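Local coordinates for probable serine protease HTRA3 (Homo sapiens, PDB 2P3W), which is probably an HtrA-family serine protease whose PDZ domain, the part modelled here, binds the C-terminal ends of peptides, at residues A[6-10]-A[45-49]; A[9-15]-A[36-42]; A[57-63]-A[83-89]. All coordinates share one frame; numbering follows the deposited sequence.

Contact 1 (A[6-10]-A[45-49]); sequences RFIGI and NSPSQ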
# COMPACT_ATOMS: atom_id res chain seq x y z
N ARG A 6 2.14 6.82 11.01
CA ARG A 6 0.74 7.28 10.90
C ARG A 6 0.36 7.11 9.45
O ARG A 6 1.10 7.52 8.56
CB ARG A 6 0.60 8.77 11.28
CG ARG A 6 0.95 9.04 12.71
CD ARG A 6 1.41 10.47 13.01
NE ARG A 6 2.41 10.39 14.07
CZ ARG A 6 2.13 10.14 15.35
NH1 ARG A 6 0.88 10.03 15.77
NH2 ARG A 6 3.12 9.99 16.22
N PHE A 7 -0.78 6.49 9.19
CA PHE A 7 -1.16 6.25 7.82
C PHE A 7 -2.66 6.26 7.62
O PHE A 7 -3.44 6.00 8.54
CB PHE A 7 -0.58 4.92 7.32
CG PHE A 7 -1.27 3.68 7.85
CD1 PHE A 7 -0.92 3.15 9.08
CD2 PHE A 7 -2.25 3.03 7.09
CE1 PHE A 7 -1.57 2.00 9.56
CE2 PHE A 7 -2.88 1.93 7.56
CZ PHE A 7 -2.55 1.40 8.79
N ILE A 8 -3.07 6.60 6.40
CA ILE A 8 -4.49 6.49 6.05
C ILE A 8 -4.83 5.40 5.03
O ILE A 8 -6.00 5.03 4.89
CB ILE A 8 -5.10 7.84 5.58
CG1 ILE A 8 -4.40 8.39 4.34
CG2 ILE A 8 -5.04 8.84 6.74
CD1 ILE A 8 -5.06 9.62 3.70
N GLY A 9 -3.83 4.88 4.31
CA GLY A 9 -4.06 3.74 3.45
C GLY A 9 -4.53 4.04 2.03
O GLY A 9 -5.40 3.34 1.50
N ILE A 10 -3.93 5.05 1.41
CA ILE A 10 -4.15 5.25 -0.02
C ILE A 10 -2.83 5.39 -0.74
O ILE A 10 -1.85 5.87 -0.14
CB ILE A 10 -5.04 6.47 -0.31
CG1 ILE A 10 -4.40 7.76 0.15
CG2 ILE A 10 -6.42 6.36 0.33
CD1 ILE A 10 -5.12 9.01 -0.42
N ASN A 45 -7.32 -2.80 4.79
CA ASN A 45 -7.61 -2.76 6.24
C ASN A 45 -7.18 -1.42 6.82
O ASN A 45 -6.42 -1.37 7.75
CB ASN A 45 -6.86 -3.88 6.93
CG ASN A 45 -7.44 -5.24 6.60
OD1 ASN A 45 -8.60 -5.49 6.91
ND2 ASN A 45 -6.65 -6.10 5.95
N SER A 46 -7.68 -0.34 6.24
CA SER A 46 -7.13 0.97 6.51
C SER A 46 -8.22 1.98 6.90
O SER A 46 -9.41 1.76 6.65
CB SER A 46 -6.46 1.50 5.24
OG SER A 46 -7.43 1.66 4.22
N PRO A 47 -7.80 3.11 7.48
CA PRO A 47 -8.76 4.20 7.73
C PRO A 47 -9.56 4.60 6.49
O PRO A 47 -10.76 4.87 6.60
CB PRO A 47 -7.86 5.32 8.21
CG PRO A 47 -6.74 4.61 8.86
CD PRO A 47 -6.47 3.45 8.00
N SER A 48 -8.90 4.67 5.34
CA SER A 48 -9.56 5.08 4.11
C SER A 48 -10.62 4.05 3.64
O SER A 48 -11.74 4.42 3.26
CB SER A 48 -8.55 5.42 3.03
OG SER A 48 -7.74 6.52 3.43
N GLN A 49 -10.29 2.77 3.73
CA GLN A 49 -11.26 1.73 3.39
C GLN A 49 -12.46 1.77 4.35
O GLN A 49 -13.63 1.79 3.94
CB GLN A 49 -10.61 0.35 3.36
CG GLN A 49 -11.57 -0.75 2.92
CD GLN A 49 -12.08 -0.60 1.49
OE1 GLN A 49 -11.34 -0.19 0.58
NE2 GLN A 49 -13.34 -0.99 1.27
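F7 meets the first turn of helix 47-51 through its ring: CE2 lies 3.9 Å from P47 CD, and the two side chains cross at about a right angle. With CG placed between the backbone N and the carbonyl carbon (chi1 75°), the ring's edge also comes near S46 CB. At I8 the contact becomes polar. Its carbonyl O takes two bonds from S48, one from the backbone N at 3.0 Å and one from OG at 2.7 Å, the hydroxyl arriving well above the carbonyl plane. G9, at a positive phi of 87°, has no side chain, and its CA sits 3.7 Å from S46 CB. I10 follows with CG2 against S48 OG at 3.4 Å. On the helix side S46 is the N-cap: its OG accepts from Q49 N at 3.1 Å and also bonds A43 O. The F7-I10 stretch (FIGI) corresponds to the GLGF carboxylate-binding loop of PDZ domains: the backbones of I8, G9 and I10 bond to the second subunit, and V112, ending that subunit's ligand-derived tail, packs on both isoleucines. With the I8 carbonyl, turned to the helix start, held twice by one buried serine, the loop is probably fixed in shape for binding a peptide end.

Contact 2 (A[9-15]-A[36-42]); sequences GIRMRTI and GIYVQEV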
# COMPACT_ATOMS: atom_id res chain seq x y z
N GLY A 9 -3.83 4.88 4.31
CA GLY A 9 -4.06 3.74 3.45
C GLY A 9 -4.53 4.04 2.03
O GLY A 9 -5.40 3.34 1.50
N ILE A 10 -3.93 5.05 1.41
CA ILE A 10 -4.15 5.25 -0.02
C ILE A 10 -2.83 5.39 -0.74
O ILE A 10 -1.85 5.87 -0.14
CB ILE A 10 -5.04 6.47 -0.31
CG1 ILE A 10 -4.40 7.76 0.15
CG2 ILE A 10 -6.42 6.36 0.33
CD1 ILE A 10 -5.12 9.01 -0.42
N ARG A 11 -2.81 4.99 -2.02
CA ARG A 11 -1.69 5.30 -2.90
C ARG A 11 -2.15 6.50 -3.74
O ARG A 11 -3.15 6.43 -4.45
CB ARG A 11 -1.28 4.09 -3.74
CG ARG A 11 -0.11 4.42 -4.67
CD ARG A 11 0.85 3.29 -4.86
NE ARG A 11 0.25 2.12 -5.50
CZ ARG A 11 -0.02 2.03 -6.79
NH1 ARG A 11 0.26 3.03 -7.59
NH2 ARG A 11 -0.54 0.90 -7.28
N MET A 12 -1.47 7.63 -3.55
CA MET A 12 -1.94 8.91 -4.03
C MET A 12 -1.06 9.42 -5.15
O MET A 12 0.15 9.15 -5.21
CB MET A 12 -1.97 9.92 -2.87
CG MET A 12 -0.62 10.21 -2.24
SD MET A 12 -0.60 11.51 -1.01
CE MET A 12 1.04 11.39 -0.42
N ARG A 13 -1.68 10.17 -6.07
CA ARG A 13 -1.00 10.80 -7.18
C ARG A 13 -1.44 12.26 -7.29
O ARG A 13 -2.64 12.56 -7.20
CB ARG A 13 -1.38 10.07 -8.47
CG ARG A 13 -0.87 8.65 -8.55
CD ARG A 13 -1.37 7.92 -9.78
NE ARG A 13 -0.93 8.54 -11.03
CZ ARG A 13 -1.38 8.21 -12.24
NH1 ARG A 13 -2.35 7.31 -12.41
NH2 ARG A 13 -0.88 8.81 -13.32
N THR A 14 -0.50 13.18 -7.48
CA THR A 14 -0.84 14.58 -7.73
C THR A 14 -1.58 14.77 -9.07
O THR A 14 -1.11 14.30 -10.11
CB THR A 14 0.43 15.47 -7.74
OG1 THR A 14 1.09 15.35 -6.47
CG2 THR A 14 0.08 16.92 -8.00
N ILE A 15 -2.72 15.48 -9.05
CA ILE A 15 -3.42 15.84 -10.28
C ILE A 15 -2.56 16.81 -11.09
O ILE A 15 -2.15 17.88 -10.60
CB ILE A 15 -4.80 16.49 -10.00
CG1 ILE A 15 -5.80 15.47 -9.38
CG2 ILE A 15 -5.37 17.14 -11.28
CD1 ILE A 15 -6.42 14.50 -10.33
N GLY A 36 -5.81 18.71 -7.18
CA GLY A 36 -6.11 17.81 -6.06
C GLY A 36 -5.20 16.59 -6.03
O GLY A 36 -4.16 16.55 -6.72
N ILE A 37 -5.60 15.61 -5.24
CA ILE A 37 -4.88 14.36 -5.07
C ILE A 37 -5.72 13.19 -5.55
O ILE A 37 -6.78 12.92 -5.00
CB ILE A 37 -4.53 14.10 -3.58
CG1 ILE A 37 -3.83 15.31 -2.94
CG2 ILE A 37 -3.71 12.84 -3.46
CD1 ILE A 37 -2.67 15.80 -3.66
N TYR A 38 -5.23 12.48 -6.55
CA TYR A 38 -5.95 11.32 -7.07
C TYR A 38 -5.70 10.05 -6.26
O TYR A 38 -4.55 9.72 -5.93
CB TYR A 38 -5.54 11.10 -8.49
CG TYR A 38 -6.27 9.98 -9.21
CD1 TYR A 38 -7.58 10.14 -9.64
CD2 TYR A 38 -5.64 8.79 -9.45
CE1 TYR A 38 -8.25 9.11 -10.31
CE2 TYR A 38 -6.28 7.75 -10.13
CZ TYR A 38 -7.58 7.91 -10.55
OH TYR A 38 -8.20 6.87 -11.23
N VAL A 39 -6.77 9.32 -5.95
CA VAL A 39 -6.65 8.06 -5.20
C VAL A 39 -6.50 6.92 -6.19
O VAL A 39 -7.48 6.41 -6.76
CB VAL A 39 -7.85 7.82 -4.26
CG1 VAL A 39 -7.67 6.51 -3.46
CG2 VAL A 39 -8.08 9.00 -3.34
N GLN A 40 -5.24 6.52 -6.39
CA GLN A 40 -4.92 5.41 -7.30
C GLN A 40 -5.35 4.08 -6.71
O GLN A 40 -5.90 3.25 -7.42
CB GLN A 40 -3.42 5.42 -7.63
CG GLN A 40 -2.95 4.30 -8.56
CD GLN A 40 -3.51 4.35 -9.96
OE1 GLN A 40 -3.75 5.41 -10.51
NE2 GLN A 40 -3.65 3.17 -10.59
N GLU A 41 -5.07 3.86 -5.42
CA GLU A 41 -5.45 2.61 -4.74
C GLU A 41 -5.83 2.88 -3.27
O GLU A 41 -5.36 3.85 -2.67
CB GLU A 41 -4.30 1.59 -4.77
CG GLU A 41 -3.77 1.17 -6.12
CD GLU A 41 -4.79 0.44 -7.00
OE1 GLU A 41 -4.59 0.48 -8.25
OE2 GLU A 41 -5.76 -0.16 -6.46
N VAL A 42 -6.71 2.03 -2.73
CA VAL A 42 -7.03 2.04 -1.30
C VAL A 42 -6.61 0.72 -0.67
O VAL A 42 -6.96 -0.37 -1.18
CB VAL A 42 -8.55 2.25 -1.07
CG1 VAL A 42 -8.85 2.33 0.42
CG2 VAL A 42 -9.03 3.51 -1.80
O HOH W 1 -3.11 19.27 -8.33
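Two antiparallel strands, 10-14 and 37-42, pair here in the sheet of the PDZ domain, with a classic beta bulge near one end. Strand 10-14 is the one along which PDZ ligands add as a further strand, and R11 and M12 indeed pair antiparallel with a strand of the second subunit, where W111 and R110 of its ligand-derived tail pack on R11 and M12, so the sheet runs on across the interface. R13 and Y38 form a hydrogen-bonded pair, with Y38 N to R13 O at 2.7 Å. Toward V42 the register slips by one: Q40 and E41 both face R11, whose O takes Q40 N at 2.9 Å and E41 N only weakly, while R11 N bonds E41 O.

I10, M12, T14, I37, V39 and V42 share one face. There M12 CB and I37 CG2 are pressed to 3.4 Å, the side chains lying alongside each other, and I10 CG2 meets V39 CG1 at 4.0 Å, with L73 of helix 70-79 packed on I10 and M12.

On the face of R11, R13, Y38 and E41, R11 and R13 reach across to E41 and Q40. R11 runs beside E41 and lays one guanidinium face over E41 CG, with NH2 3.4 Å from that carbon. The carboxylate stays too far out of the guanidinium plane for a bond; E41 OE2 binds N45 of the second subunit, and R11 NH1 bonds F108 O of that subunit, whose F7 makes a cation-pi contact with R11. I15 CD1 packs on Y38 CB, the two side chains crossing at about a right angle. R13 bends at chi3 (62°) to put NH1 3.0 Å from Q40 OE1; that oxygen lies in the guanidinium plane, whereas NH1 stands above the plane of the amide.

Contact 3 (A[57-63]-A[83-89]); sequences DIIVKVN and LLLEVRR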
# COMPACT_ATOMS: atom_id res chain seq x y z
N ASP A 57 -11.32 8.46 -6.54
CA ASP A 57 -11.71 9.65 -5.77
C ASP A 57 -10.64 10.72 -5.95
O ASP A 57 -9.46 10.40 -6.10
CB ASP A 57 -11.86 9.32 -4.30
CG ASP A 57 -13.17 8.65 -3.96
OD1 ASP A 57 -14.03 8.49 -4.85
OD2 ASP A 57 -13.34 8.35 -2.76
N ILE A 58 -11.04 11.98 -5.98
CA ILE A 58 -10.05 13.07 -5.92
C ILE A 58 -10.23 13.84 -4.62
O ILE A 58 -11.31 14.36 -4.36
CB ILE A 58 -10.16 14.01 -7.14
CG1 ILE A 58 -9.91 13.25 -8.45
CG2 ILE A 58 -9.15 15.17 -7.03
CD1 ILE A 58 -10.35 13.95 -9.72
N ILE A 59 -9.16 13.94 -3.83
CA ILE A 59 -9.18 14.63 -2.55
C ILE A 59 -8.76 16.07 -2.84
O ILE A 59 -7.68 16.32 -3.40
CB ILE A 59 -8.24 13.95 -1.51
CG1 ILE A 59 -8.63 12.47 -1.32
CG2 ILE A 59 -8.29 14.70 -0.19
CD1 ILE A 59 -7.65 11.66 -0.53
N VAL A 60 -9.65 17.02 -2.53
CA VAL A 60 -9.42 18.42 -2.85
C VAL A 60 -9.15 19.36 -1.67
O VAL A 60 -8.56 20.42 -1.87
CB VAL A 60 -10.54 18.97 -3.75
CG1 VAL A 60 -10.57 18.17 -5.07
CG2 VAL A 60 -11.89 18.91 -3.06
N LYS A 61 -9.57 18.99 -0.46
CA LYS A 61 -9.28 19.76 0.73
C LYS A 61 -9.07 18.86 1.93
O LYS A 61 -9.58 17.74 1.97
CB LYS A 61 -10.43 20.73 1.05
CG LYS A 61 -10.59 21.85 0.06
CD LYS A 61 -11.55 22.92 0.58
CE LYS A 61 -11.57 24.14 -0.35
NZ LYS A 61 -10.31 24.95 -0.22
N VAL A 62 -8.28 19.34 2.88
CA VAL A 62 -8.11 18.68 4.17
C VAL A 62 -8.30 19.74 5.26
O VAL A 62 -7.64 20.78 5.24
CB VAL A 62 -6.74 17.98 4.29
CG1 VAL A 62 -5.57 18.93 4.00
CG2 VAL A 62 -6.57 17.34 5.66
N ASN A 63 -9.24 19.48 6.17
CA ASN A 63 -9.56 20.42 7.25
C ASN A 63 -9.76 21.85 6.70
O ASN A 63 -9.36 22.85 7.30
CB ASN A 63 -8.49 20.31 8.36
CG ASN A 63 -8.55 18.95 9.08
OD1 ASN A 63 -9.58 18.28 9.09
ND2 ASN A 63 -7.44 18.55 9.69
N LEU A 83 -8.59 13.72 9.89
CA LEU A 83 -8.58 14.55 8.69
C LEU A 83 -10.00 14.61 8.11
O LEU A 83 -10.57 13.56 7.74
CB LEU A 83 -7.64 13.94 7.65
CG LEU A 83 -6.16 13.69 8.04
CD1 LEU A 83 -5.38 13.26 6.79
CD2 LEU A 83 -5.59 14.91 8.61
N LEU A 84 -10.53 15.83 8.00
CA LEU A 84 -11.79 16.06 7.29
C LEU A 84 -11.45 16.26 5.82
O LEU A 84 -10.96 17.30 5.42
CB LEU A 84 -12.52 17.26 7.90
CG LEU A 84 -12.94 17.11 9.37
CD1 LEU A 84 -13.35 18.45 9.95
CD2 LEU A 84 -14.07 16.11 9.52
N LEU A 85 -11.72 15.22 5.02
CA LEU A 85 -11.29 15.18 3.62
C LEU A 85 -12.48 15.44 2.72
O LEU A 85 -13.46 14.72 2.81
CB LEU A 85 -10.65 13.84 3.28
CG LEU A 85 -9.36 13.47 4.05
CD1 LEU A 85 -8.81 12.13 3.66
CD2 LEU A 85 -8.31 14.55 3.87
N GLU A 86 -12.35 16.45 1.86
CA GLU A 86 -13.34 16.79 0.84
C GLU A 86 -12.95 16.05 -0.43
O GLU A 86 -11.82 16.19 -0.91
CB GLU A 86 -13.29 18.30 0.60
CG GLU A 86 -14.39 18.94 -0.29
CD GLU A 86 -14.36 20.49 -0.20
OE1 GLU A 86 -14.42 21.06 0.91
OE2 GLU A 86 -14.26 21.15 -1.26
N VAL A 87 -13.89 15.29 -0.97
CA VAL A 87 -13.63 14.41 -2.09
C VAL A 87 -14.62 14.69 -3.22
O VAL A 87 -15.80 14.94 -3.01
CB VAL A 87 -13.76 12.93 -1.65
CG1 VAL A 87 -14.05 11.99 -2.82
CG2 VAL A 87 -12.53 12.48 -0.82
N ARG A 88 -14.11 14.66 -4.45
CA ARG A 88 -14.92 14.68 -5.65
C ARG A 88 -14.99 13.26 -6.18
O ARG A 88 -13.94 12.66 -6.47
CB ARG A 88 -14.27 15.55 -6.72
CG ARG A 88 -14.02 16.98 -6.30
CD ARG A 88 -15.30 17.76 -6.23
NE ARG A 88 -15.02 19.10 -5.74
CZ ARG A 88 -15.18 19.52 -4.48
NH1 ARG A 88 -15.63 18.71 -3.53
NH2 ARG A 88 -14.87 20.79 -4.17
N ARG A 89 -16.21 12.74 -6.34
CA ARG A 89 -16.45 11.41 -6.90
C ARG A 89 -17.45 11.54 -8.04
O ARG A 89 -18.62 11.65 -7.80
CB ARG A 89 -16.99 10.48 -5.82
CG ARG A 89 -17.23 9.03 -6.30
CD ARG A 89 -17.74 8.17 -5.21
NE ARG A 89 -16.71 7.96 -4.18
CZ ARG A 89 -16.95 7.42 -2.98
NH1 ARG A 89 -18.18 7.05 -2.64
NH2 ARG A 89 -15.97 7.29 -2.11
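E86 lies alongside K61, both side chains pointing the same way, with E86 OE1 3.4 Å from K61 CD. The glutamate's CG stands anti to the backbone N (chi1 -171°) and the chain runs on extended, which carries the carboxylate alongside the CG and CD methylenes of K61. Its OE2 is taken up instead by R88 two residues along the same strand, NH2 approaching at 3.0 Å on the anti side of the oxygen.

R88 folds back at chi2 (-72°) and spreads its guanidinium over V60, whose CG2 sits over the centre of one face, 3.6 Å from CZ. NH1 of the same group forms a salt bridge with D93, so the cation is tied to acids at two of its nitrogens while a methyl group covers one side.

Beneath these side chains runs a bulged antiparallel pairing of strands 58-62 and 83-89, part of the antiparallel sheet of the PDZ domain. I58 and R88 form a regular hydrogen-bonded pair; after I59 the register shifts by one, and E86 bonds through its O to V60 N and through its N to K61 O. The opposite face is apolar: V62 CG2 packs at 3.7 Å on L85 CD2, and helix 70-79 touches this side through A76 and V77.

D57 anchors the other end. R89 grips it side-on, NE to OD1 at 2.8 Å and NH2 to OD2 at 2.9 Å, both oxygens using their syn lone pairs and the two flat groups only 15° apart. Q54 N also donates to OD2, and G52 O takes a further bond from NH2. V87 CG1 rests against the carboxylate carbon of D57, 3.6 Å from CG.

In the fold
From the N terminus the chain enters contact 1 at 6-10 and passes straight into contact 2, sharing G9 and I10. Contact 2 closes first, at 36-42, around a loop that holds helix 17-26; contact 1 closes afterwards, at 45-49 on helix 47-51, so contact 2 largely nests within it. Contact 3 opens only then, in series: the chain leaving 57-63 returns as 83-89 after helix 70-79. Neighbouring strands 37-42 and 58-62 join contacts 2 and 3 in one sheet, with I37 O and I59 N at 2.8 Å, a probable hydrogen bond. I10, common to contacts 1 and 2, packs its CD1 on I59 CD1 of contact 3, linking the peptide-binding loop to strand 58-62.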